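Local coordinates for protein gamma-glutamyltranspeptidase (Ggt) (PDB 5BPK) that probably hydrolyses gamma-glutamyl compounds such as glutathione and transfers the gamma-glutamyl group to acceptors, as an Ntn-hydrolase with an acivicin-type inhibitor bound in its pocket, at residues Ala121-Met126 against Arg134-Gly139; Lys84-Val89 against Ala166-Pro171; Ile20-Gly25 against Pro51-Leu56. All coordinates share one frame; numbering follows the deposited sequence.

Contact 1. Residues Ala121-Met126 against Arg134-Gly139; sequences APRFHM and RIEKFG. With EDO (1,2-ethanediol), chain R.
Glu-136 reaches back across the gap to the extended chain at Pro-122 and Arg-123, and its side chain can be followed atom by atom. CB lies 3.8 Å from O2 of a 1,2-ethanediol, probably from the crystallisation liquor. CG, anti to the carbonyl carbon (chi1 -60°), passes 3.6 Å from Arg-123 O, and the carboxylate beyond it brings OE1 to 2.9 Å from Arg-123 N. This N-H meets OE1 from above the carboxylate plane, 55° out of it. OE1 also forms a salt bridge with Arg-185, while OE2 accepts from Met-161 N, so both oxygens of this buried acid are engaged, which probably favours its charged form. The diol bridges the two backbones where they do not pair directly: its O2 donates to Arg-123 O and accepts from Glu-136 N. Next to it, Pro-122 CB rests 3.5 Å from Gly-139 CA, at the end of a type II turn. Farther along, His-125 and Arg-134 make a single antiparallel hydrogen-bonded bridge; Arg-134 N to His-125 O is 2.8 Å, and the return bond is weak. The Arg-123 guanidinium leads away to Asp-183 and Met-161 O. Residues 121-126, just after helix 115-120, run between helix 96-109, touched by Arg-123 and His-125, and strand 133-135, whose Ile-135 pairs with strand 155-157.

Contact 2. Residues Lys84-Val89 against Ala166-Pro171; sequences KVFLVV and AIQVLP. With EDO (1,2-ethanediol), chain P.
Val-88 and Ile-167 form the hydrogen-bonded pair of an antiparallel ladder between the two inner strands of the four that this chain gives to the sheet, part of the Ntn-hydrolase fold. Val-88 N meets Ile-167 O at 2.8 Å and Ile-167 N meets Val-88 O at 2.9 Å, both in the carbonyl planes. Leu-87 and Gln-168 are the neighbouring non-hydrogen-bonded pair, and their side chains lie side by side, Leu-87 CD2 against Gln-168 CB at 3.7 Å. On the other face, Val-88 and Ile-167 meet CB to CB, with Val-88 packed on Ala-13 and Ser-15 of strand 13-19.

At Phe-86 the pattern changes. Phe-86 and Leu-87 both face Val-79 of strand 77-81, a classic beta bulge, and Val-169 N approaches Phe-86 O from 35° above its carbonyl plane. Helix 96-109 lies over this side of the sheet, its Val-108 touching both Phe-86 and Gln-168, and Tyr-274 of the partner chain meets the Phe-86 ring. With CG anti to the backbone N (chi1 177°), that ring runs alongside Gln-168, ring and amide planes 54° apart. Its CZ is 3.5 Å from Gln-168 NE2, and Leu-170 CD2 sits at the ring edge, 3.8 Å from CE1.

Contact 3. Residues Ile20-Gly25 against Pro51-Leu56; sequences INASYG and PNLYGL. With 4UD ((2S)-amino[(5S)-4,5-dihydro-1,2-oxazol-5-yl]acetic acid), chain O; EDO (1,2-ethanediol), chain Q.
Asn-21 and Tyr-54 meet between two irregular loops, the first containing a type II turn from Ala-22 to Gly-25 and the second a type I turn from Asn-52 to Gly-55, with the nearest CA atoms, those of Ala-22 and Leu-53, 8.3 Å apart. Side chains and one water therefore span the gap. Tyr-54 OH donates to Asn-21 OD1 over 2.7 Å, tilted 32° from the amide's carbonyl plane. The two side chains slide past each other in opposite directions, their flat groups 53° apart, and OD1 lies at the edge of the phenol ring, in its plane. With CG anti to the backbone N (chi1 -169°), the Asn-21 amide is carried toward the tyrosine and the ligand. Asn-21 OD1 also accepts from the ligand amine N7 at 2.8 Å, while ND2 donates to Asn-39 O, so both ends of the amide are held.

Tyr-54 OH in turn accepts from a water, whose oxygen is 2.6 Å from Tyr-54 OH and which also donates to Asn-21 O, a second bridge between the loops. These contacts line the pocket of this Ntn-hydrolase around the acivicin-like inhibitor, whose C5 comes within 3.6 Å of Tyr-54 OH; Asp-43, Ser-72 and Ser-73 of the same chain, and Arg-103 of the partner chain, also hydrogen-bond it. Leu-53 CB lies over the centre of one face of the Tyr-54 ring, and Leu-53 CD1 touches Ala-22 CB at 4.2 Å.

An Asx turn shapes the second loop. Asn-52 OD1 accepts from Tyr-54 N at 3.0 Å and from Leu-56 N, the two donors arriving from opposite faces of its plane, and Asn-52 ND2 is held by Asp-42 O.

From the N terminus, strands 2-8 and 13-19 lead into residues 20-25, and contact 3 closes the first loop when the chain returns at 51-56, beside the inhibitor. The chain then enters the four-stranded sheet; residues 84-89 open contact 2, which closes only at 166-171. Nested inside that long excursion, after helices 96-109 and 115-120, contact 1 closes a short loop between 121-126 and 134-139. Contact 3 precedes both in series. Contacts 2 and 3 lie on opposite sides of the chain's centre, their own centres about 30 Å apart. Helix 96-109 adjoins contacts 1 and 2, and Gln-127, hydrogen-bonded to the His-125 ring and to Tyr-54 O, joins contact 1 to contact 3.

Contact 1. Residues Ala121-Met126 against Arg134-Gly139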
loop_
_atom_site.group_PDB
_atom_site.type_symbol
_atom_site.label_atom_id
_atom_site.label_comp_id
_atom_site.label_asym_id
_atom_site.label_seq_id
_atom_site.Cartn_x
_atom_site.Cartn_y
_atom_site.Cartn_z
ATOM N N ALA B 121 -4.554 10.789 15.160
ATOM C CA ALA B 121 -3.705 11.982 15.314
ATOM C C ALA B 121 -3.384 12.618 13.960
ATOM O O ALA B 121 -3.054 11.902 13.000
ATOM C CB ALA B 121 -2.418 11.639 16.042
ATOM N N PRO B 122 -3.492 13.956 13.875
ATOM C CA PRO B 122 -3.152 14.626 12.625
ATOM C C PRO B 122 -1.737 14.310 12.141
ATOM O O PRO B 122 -0.839 14.105 12.956
ATOM C CB PRO B 122 -3.276 16.106 12.986
ATOM C CG PRO B 122 -4.412 16.116 13.973
ATOM C CD PRO B 122 -4.145 14.886 14.823
ATOM N N ARG B 123 -1.574 14.282 10.819
ATOM C CA ARG B 123 -0.342 13.863 10.158
ATOM C C ARG B 123 0.256 15.010 9.357
ATOM O O ARG B 123 -0.481 15.851 8.843
ATOM C CB ARG B 123 -0.639 12.702 9.206
ATOM C CG ARG B 123 -0.939 11.415 9.935
ATOM C CD ARG B 123 -1.603 10.352 9.013
ATOM N NE ARG B 123 -2.154 9.295 9.859
ATOM C CZ ARG B 123 -3.055 8.396 9.505
ATOM N NH1 ARG B 123 -3.579 8.383 8.288
ATOM N NH2 ARG B 123 -3.458 7.513 10.406
ATOM N N PHE B 124 1.589 15.038 9.267
ATOM C CA PHE B 124 2.305 15.965 8.380
ATOM C C PHE B 124 3.115 15.147 7.386
ATOM O O PHE B 124 3.232 13.935 7.517
ATOM C CB PHE B 124 3.211 16.945 9.153
ATOM C CG PHE B 124 4.302 16.278 9.937
ATOM C CD1 PHE B 124 5.549 16.030 9.368
ATOM C CD2 PHE B 124 4.070 15.868 11.235
ATOM C CE1 PHE B 124 6.544 15.394 10.099
ATOM C CE2 PHE B 124 5.046 15.219 11.962
ATOM C CZ PHE B 124 6.290 14.975 11.397
ATOM N N HIS B 125 3.662 15.812 6.379
ATOM C CA HIS B 125 4.364 15.116 5.311
ATOM C C HIS B 125 5.349 16.039 4.611
ATOM O O HIS B 125 5.023 17.178 4.291
ATOM C CB HIS B 125 3.319 14.560 4.331
ATOM C CG HIS B 125 3.882 13.934 3.097
ATOM N ND1 HIS B 125 4.496 12.701 3.094
ATOM C CD2 HIS B 125 3.891 14.364 1.809
ATOM C CE1 HIS B 125 4.870 12.403 1.862
ATOM N NE2 HIS B 125 4.507 13.390 1.060
ATOM N N MET B 126 6.543 15.512 4.375
ATOM C CA MET B 126 7.572 16.146 3.563
ATOM C C MET B 126 8.142 15.077 2.638
ATOM O O MET B 126 8.575 14.036 3.106
ATOM C CB MET B 126 8.651 16.737 4.482
ATOM C CG MET B 126 10.002 17.047 3.848
ATOM S SD MET B 126 9.989 18.241 2.513
ATOM C CE MET B 126 9.704 19.782 3.415
ATOM N N ARG B 134 3.428 19.469 4.159
ATOM C CA ARG B 134 2.011 19.219 3.983
ATOM C C ARG B 134 1.395 18.855 5.328
ATOM O O ARG B 134 1.921 17.998 6.046
ATOM C CB ARG B 134 1.816 18.093 2.964
ATOM C CG ARG B 134 0.418 17.551 2.876
ATOM C CD ARG B 134 0.271 16.542 1.782
ATOM N NE ARG B 134 -1.120 16.106 1.690
ATOM C CZ ARG B 134 -1.665 15.487 0.646
ATOM N NH1 ARG B 134 -0.932 15.197 -0.423
ATOM N NH2 ARG B 134 -2.959 15.154 0.670
ATOM N N ILE B 135 0.289 19.520 5.656
ATOM C CA ILE B 135 -0.460 19.260 6.885
ATOM C C ILE B 135 -1.943 19.006 6.587
ATOM O O ILE B 135 -2.404 19.191 5.449
ATOM C CB ILE B 135 -0.271 20.422 7.905
ATOM C CG1 ILE B 135 -0.909 21.724 7.411
ATOM C CG2 ILE B 135 1.206 20.629 8.172
ATOM C CD1 ILE B 135 -1.162 22.721 8.505
ATOM N N GLU B 136 -2.682 18.615 7.624
ATOM C CA GLU B 136 -4.128 18.376 7.542
ATOM C C GLU B 136 -4.878 19.481 8.251
ATOM O O GLU B 136 -4.350 20.121 9.167
ATOM C CB GLU B 136 -4.489 17.011 8.153
ATOM C CG GLU B 136 -3.801 15.842 7.449
ATOM C CD GLU B 136 -4.059 14.507 8.102
ATOM O OE1 GLU B 136 -4.023 14.417 9.365
ATOM O OE2 GLU B 136 -4.327 13.533 7.347
ATOM N N LYS B 137 -6.126 19.693 7.837
ATOM C CA LYS B 137 -6.951 20.744 8.426
ATOM C C LYS B 137 -7.076 20.510 9.935
ATOM O O LYS B 137 -7.278 19.383 10.374
ATOM C CB LYS B 137 -8.324 20.785 7.761
ATOM C CG LYS B 137 -9.118 22.053 8.076
ATOM C CD LYS B 137 -10.343 22.237 7.174
ATOM C CE LYS B 137 -11.281 21.051 7.243
ATOM N NZ LYS B 137 -12.642 21.323 6.688
ATOM N N PHE B 138 -6.954 21.590 10.707
ATOM C CA PHE B 138 -7.005 21.572 12.177
ATOM C C PHE B 138 -5.848 20.822 12.825
ATOM O O PHE B 138 -5.839 20.616 14.040
ATOM C CB PHE B 138 -8.344 20.998 12.668
ATOM C CG PHE B 138 -9.542 21.663 12.060
ATOM C CD1 PHE B 138 -9.727 23.033 12.205
ATOM C CD2 PHE B 138 -10.481 20.934 11.343
ATOM C CE1 PHE B 138 -10.814 23.664 11.645
ATOM C CE2 PHE B 138 -11.588 21.564 10.778
ATOM C CZ PHE B 138 -11.749 22.935 10.934
ATOM N N GLY B 139 -4.862 20.425 12.026
ATOM C CA GLY B 139 -3.798 19.568 12.509
ATOM C C GLY B 139 -2.633 20.275 13.166
ATOM O O GLY B 139 -1.840 19.638 13.861
HETATM C C1 EDO R . 0.201 17.529 12.072
HETATM O O1 EDO R . 1.459 18.027 12.548
HETATM C C2 EDO R . -0.293 18.384 10.901
HETATM O O2 EDO R . -1.532 17.908 10.328
#

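Contact 2. Residues Lys84-Val89 against Ala166-Pro171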
loop_
_atom_site.group_PDB
_atom_site.type_symbol
_atom_site.label_atom_id
_atom_site.label_comp_id
_atom_site.label_asym_id
_atom_site.label_seq_id
_atom_site.Cartn_x
_atom_site.Cartn_y
_atom_site.Cartn_z
ATOM N N LYS B 84 8.034 -10.617 19.807
ATOM C CA LYS B 84 6.589 -10.886 19.815
ATOM C C LYS B 84 5.864 -9.719 19.151
ATOM O O LYS B 84 6.309 -8.588 19.224
ATOM C CB LYS B 84 6.064 -11.091 21.233
ATOM C CG LYS B 84 6.579 -12.369 21.904
ATOM C CD LYS B 84 6.013 -12.537 23.310
ATOM N N VAL B 85 4.745 -10.008 18.506
ATOM C CA VAL B 85 3.975 -8.988 17.794
ATOM C C VAL B 85 3.545 -7.897 18.764
ATOM O O VAL B 85 2.966 -8.184 19.829
ATOM C CB VAL B 85 2.742 -9.605 17.094
ATOM C CG1 VAL B 85 1.861 -8.526 16.452
ATOM C CG2 VAL B 85 3.191 -10.625 16.045
ATOM N N PHE B 86 3.861 -6.658 18.396
ATOM C CA PHE B 86 3.468 -5.465 19.145
ATOM C C PHE B 86 2.525 -4.585 18.311
ATOM O O PHE B 86 1.468 -4.177 18.796
ATOM C CB PHE B 86 4.723 -4.693 19.592
ATOM C CG PHE B 86 4.433 -3.406 20.322
ATOM C CD1 PHE B 86 3.763 -3.413 21.536
ATOM C CD2 PHE B 86 4.868 -2.184 19.814
ATOM C CE1 PHE B 86 3.512 -2.226 22.223
ATOM C CE2 PHE B 86 4.618 -0.994 20.484
ATOM C CZ PHE B 86 3.936 -1.015 21.695
ATOM N N LEU B 87 2.918 -4.279 17.073
ATOM C CA LEU B 87 2.065 -3.532 16.142
ATOM C C LEU B 87 1.999 -4.186 14.769
ATOM O O LEU B 87 2.988 -4.735 14.289
ATOM C CB LEU B 87 2.575 -2.098 15.958
ATOM C CG LEU B 87 2.630 -1.194 17.195
ATOM C CD1 LEU B 87 3.433 0.088 16.911
ATOM C CD2 LEU B 87 1.212 -0.856 17.683
ATOM N N VAL B 88 0.822 -4.120 14.149
ATOM C CA VAL B 88 0.622 -4.476 12.748
ATOM C C VAL B 88 0.024 -3.235 12.095
ATOM O O VAL B 88 -1.038 -2.758 12.500
ATOM C CB VAL B 88 -0.307 -5.697 12.589
ATOM C CG1 VAL B 88 -0.267 -6.228 11.138
ATOM C CG2 VAL B 88 0.075 -6.788 13.590
ATOM N N VAL B 89 0.724 -2.679 11.116
ATOM C CA VAL B 89 0.362 -1.370 10.601
ATOM C C VAL B 89 0.702 -1.212 9.117
ATOM O O VAL B 89 1.612 -1.842 8.598
ATOM C CB VAL B 89 1.026 -0.269 11.459
ATOM C CG1 VAL B 89 2.527 -0.359 11.366
ATOM C CG2 VAL B 89 0.508 1.118 11.101
ATOM N N ALA B 166 -4.785 -0.793 11.826
ATOM C CA ALA B 166 -3.678 -1.177 12.678
ATOM C C ALA B 166 -4.133 -1.974 13.903
ATOM O O ALA B 166 -5.263 -1.821 14.384
ATOM C CB ALA B 166 -2.888 0.054 13.093
ATOM N N ILE B 167 -3.236 -2.831 14.383
ATOM C CA ILE B 167 -3.461 -3.662 15.564
ATOM C C ILE B 167 -2.293 -3.501 16.517
ATOM O O ILE B 167 -1.136 -3.450 16.079
ATOM C CB ILE B 167 -3.598 -5.165 15.207
ATOM C CG1 ILE B 167 -4.786 -5.409 14.284
ATOM C CG2 ILE B 167 -3.717 -6.013 16.471
ATOM C CD1 ILE B 167 -4.782 -6.799 13.606
ATOM N N GLN B 168 -2.609 -3.361 17.806
ATOM C CA GLN B 168 -1.621 -3.448 18.861
ATOM C C GLN B 168 -1.926 -4.680 19.709
ATOM O O GLN B 168 -3.084 -4.938 20.066
ATOM C CB GLN B 168 -1.611 -2.180 19.720
ATOM C CG GLN B 168 -0.569 -2.171 20.826
ATOM C CD GLN B 168 -0.631 -0.932 21.693
ATOM O OE1 GLN B 168 -1.698 -0.554 22.176
ATOM N NE2 GLN B 168 0.512 -0.308 21.915
ATOM N N VAL B 169 -0.875 -5.424 20.049
ATOM C CA VAL B 169 -1.019 -6.642 20.842
ATOM C C VAL B 169 -0.222 -6.477 22.134
ATOM O O VAL B 169 0.965 -6.116 22.109
ATOM C CB VAL B 169 -0.548 -7.889 20.082
ATOM C CG1 VAL B 169 -0.778 -9.138 20.908
ATOM C CG2 VAL B 169 -1.264 -8.002 18.748
ATOM N N LEU B 170 -0.882 -6.744 23.257
ATOM C CA LEU B 170 -0.250 -6.636 24.576
ATOM C C LEU B 170 -0.462 -7.918 25.366
ATOM O O LEU B 170 -1.511 -8.572 25.245
ATOM C CB LEU B 170 -0.802 -5.435 25.354
ATOM C CG LEU B 170 -0.712 -4.074 24.655
ATOM C CD1 LEU B 170 -1.510 -3.035 25.429
ATOM C CD2 LEU B 170 0.742 -3.638 24.488
ATOM N N PRO B 171 0.542 -8.293 26.176
ATOM C CA PRO B 171 0.441 -9.520 26.951
ATOM C C PRO B 171 -0.511 -9.386 28.130
ATOM O O PRO B 171 -0.676 -8.293 28.681
ATOM C CB PRO B 171 1.868 -9.720 27.457
ATOM C CG PRO B 171 2.401 -8.338 27.599
ATOM C CD PRO B 171 1.791 -7.561 26.467
HETATM C C1 EDO P . 4.432 -13.192 18.035
HETATM O O1 EDO P . 3.632 -12.754 19.155
HETATM C C2 EDO P . 4.827 -14.658 18.161
HETATM O O2 EDO P . 6.229 -14.865 17.898
#

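Contact 3. Residues Ile20-Gly25 against Pro51-Leu56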
loop_
_atom_site.group_PDB
_atom_site.type_symbol
_atom_site.label_atom_id
_atom_site.label_comp_id
_atom_site.label_asym_id
_atom_site.label_seq_id
_atom_site.Cartn_x
_atom_site.Cartn_y
_atom_site.Cartn_z
ATOM N N ILE B 20 -4.550 -1.476 -7.151
ATOM C CA ILE B 20 -4.517 -1.310 -8.597
ATOM C C ILE B 20 -3.956 0.079 -8.992
ATOM O O ILE B 20 -4.041 0.487 -10.140
ATOM C CB ILE B 20 -5.900 -1.605 -9.238
ATOM C CG1 ILE B 20 -7.055 -0.907 -8.495
ATOM C CG2 ILE B 20 -6.115 -3.116 -9.325
ATOM C CD1 ILE B 20 -8.415 -1.094 -9.196
ATOM N N ASN B 21 -3.328 0.728 -8.005
ATOM C CA ASN B 21 -2.702 2.050 -8.056
ATOM C C ASN B 21 -3.714 3.185 -7.859
ATOM O O ASN B 21 -4.115 3.441 -6.724
ATOM C CB ASN B 21 -1.778 2.253 -9.264
ATOM C CG ASN B 21 -0.941 3.514 -9.136
ATOM O OD1 ASN B 21 -0.776 4.037 -8.035
ATOM N ND2 ASN B 21 -0.424 4.011 -10.254
ATOM N N ALA B 22 -4.127 3.870 -8.925
ATOM C CA ALA B 22 -5.130 4.918 -8.778
ATOM C C ALA B 22 -6.470 4.327 -8.332
ATOM O O ALA B 22 -6.663 3.123 -8.323
ATOM C CB ALA B 22 -5.303 5.694 -10.083
ATOM N N SER B 23 -7.380 5.201 -7.931
ATOM C CA SER B 23 -8.740 4.803 -7.665
ATOM C C SER B 23 -9.330 4.193 -8.939
ATOM O O SER B 23 -9.418 4.862 -9.987
ATOM C CB SER B 23 -9.564 6.000 -7.211
ATOM O OG SER B 23 -10.871 5.604 -6.850
ATOM N N TYR B 24 -9.727 2.921 -8.842
ATOM C CA TYR B 24 -10.229 2.117 -9.971
ATOM C C TYR B 24 -9.151 1.819 -11.026
ATOM O O TYR B 24 -9.455 1.471 -12.165
ATOM C CB TYR B 24 -11.502 2.705 -10.592
ATOM C CG TYR B 24 -12.615 2.881 -9.585
ATOM C CD1 TYR B 24 -13.424 1.807 -9.210
ATOM C CD2 TYR B 24 -12.857 4.111 -8.996
ATOM C CE1 TYR B 24 -14.434 1.962 -8.287
ATOM C CE2 TYR B 24 -13.867 4.274 -8.076
ATOM C CZ TYR B 24 -14.653 3.196 -7.724
ATOM O OH TYR B 24 -15.645 3.339 -6.796
ATOM N N GLY B 25 -7.891 1.923 -10.614
ATOM C CA GLY B 25 -6.762 1.506 -11.435
ATOM C C GLY B 25 -6.717 2.291 -12.726
ATOM O O GLY B 25 -6.824 3.535 -12.723
ATOM N N PRO B 51 7.606 13.772 -12.973
ATOM C CA PRO B 51 6.850 13.439 -11.762
ATOM C C PRO B 51 5.633 12.588 -12.089
ATOM O O PRO B 51 4.919 12.882 -13.046
ATOM C CB PRO B 51 6.410 14.811 -11.235
ATOM C CG PRO B 51 6.313 15.662 -12.455
ATOM C CD PRO B 51 7.385 15.176 -13.387
ATOM N N ASN B 52 5.382 11.559 -11.281
ATOM C CA ASN B 52 4.226 10.681 -11.488
ATOM C C ASN B 52 3.007 11.168 -10.702
ATOM O O ASN B 52 2.990 12.305 -10.227
ATOM C CB ASN B 52 4.594 9.209 -11.200
ATOM C CG ASN B 52 4.618 8.847 -9.705
ATOM O OD1 ASN B 52 4.597 9.706 -8.818
ATOM N ND2 ASN B 52 4.672 7.544 -9.435
ATOM N N LEU B 53 1.992 10.313 -10.584
ATOM C CA LEU B 53 0.734 10.664 -9.904
ATOM C C LEU B 53 0.942 11.201 -8.481
ATOM O O LEU B 53 0.111 11.962 -7.986
ATOM C CB LEU B 53 -0.211 9.456 -9.869
ATOM C CG LEU B 53 -1.029 9.148 -11.129
ATOM C CD1 LEU B 53 -1.762 7.810 -10.970
ATOM C CD2 LEU B 53 -2.024 10.261 -11.444
ATOM N N TYR B 54 2.032 10.798 -7.828
ATOM C CA TYR B 54 2.312 11.234 -6.449
ATOM C C TYR B 54 3.447 12.261 -6.360
ATOM O O TYR B 54 3.916 12.584 -5.266
ATOM C CB TYR B 54 2.583 10.015 -5.549
ATOM C CG TYR B 54 1.541 8.944 -5.749
ATOM C CD1 TYR B 54 0.261 9.114 -5.246
ATOM C CD2 TYR B 54 1.809 7.798 -6.493
ATOM C CE1 TYR B 54 -0.719 8.162 -5.440
ATOM C CE2 TYR B 54 0.829 6.837 -6.695
ATOM C CZ TYR B 54 -0.436 7.028 -6.164
ATOM O OH TYR B 54 -1.429 6.091 -6.368
ATOM N N GLY B 55 3.865 12.790 -7.508
ATOM C CA GLY B 55 4.968 13.752 -7.555
ATOM C C GLY B 55 6.335 13.142 -7.294
ATOM O O GLY B 55 7.292 13.845 -6.961
ATOM N N LEU B 56 6.431 11.823 -7.418
ATOM C CA LEU B 56 7.697 11.127 -7.245
ATOM C C LEU B 56 8.449 11.112 -8.578
ATOM O O LEU B 56 7.845 11.040 -9.658
ATOM C CB LEU B 56 7.455 9.710 -6.719
ATOM C CG LEU B 56 6.811 9.633 -5.333
ATOM C CD1 LEU B 56 6.289 8.222 -5.079
ATOM C CD2 LEU B 56 7.775 10.076 -4.231
HETATM C C3 4UD O . -1.731 3.109 -2.984
HETATM C C4 4UD O . 0.120 2.569 -4.085
HETATM C C5 4UD O . -1.272 3.084 -4.401
HETATM C C6 4UD O . 1.219 2.974 -5.078
HETATM C C8 4UD O . 2.484 2.281 -4.626
HETATM O O9 4UD O . 2.701 1.129 -4.914
HETATM O O10 4UD O . 3.396 2.944 -3.878
HETATM N N7 4UD O . 0.893 2.503 -6.432
HETATM O O2 4UD O . 0.459 3.129 -2.819
HETATM N N1 4UD O . -0.716 3.133 -2.185
HETATM C C1 EDO Q . 8.310 7.622 -9.236
HETATM O O1 EDO Q . 8.892 6.491 -8.567
HETATM C C2 EDO Q . 8.220 7.413 -10.742
HETATM O O2 EDO Q . 8.571 8.618 -11.451
HETATM O O HOH W 1 -3.815 5.836 -5.312
#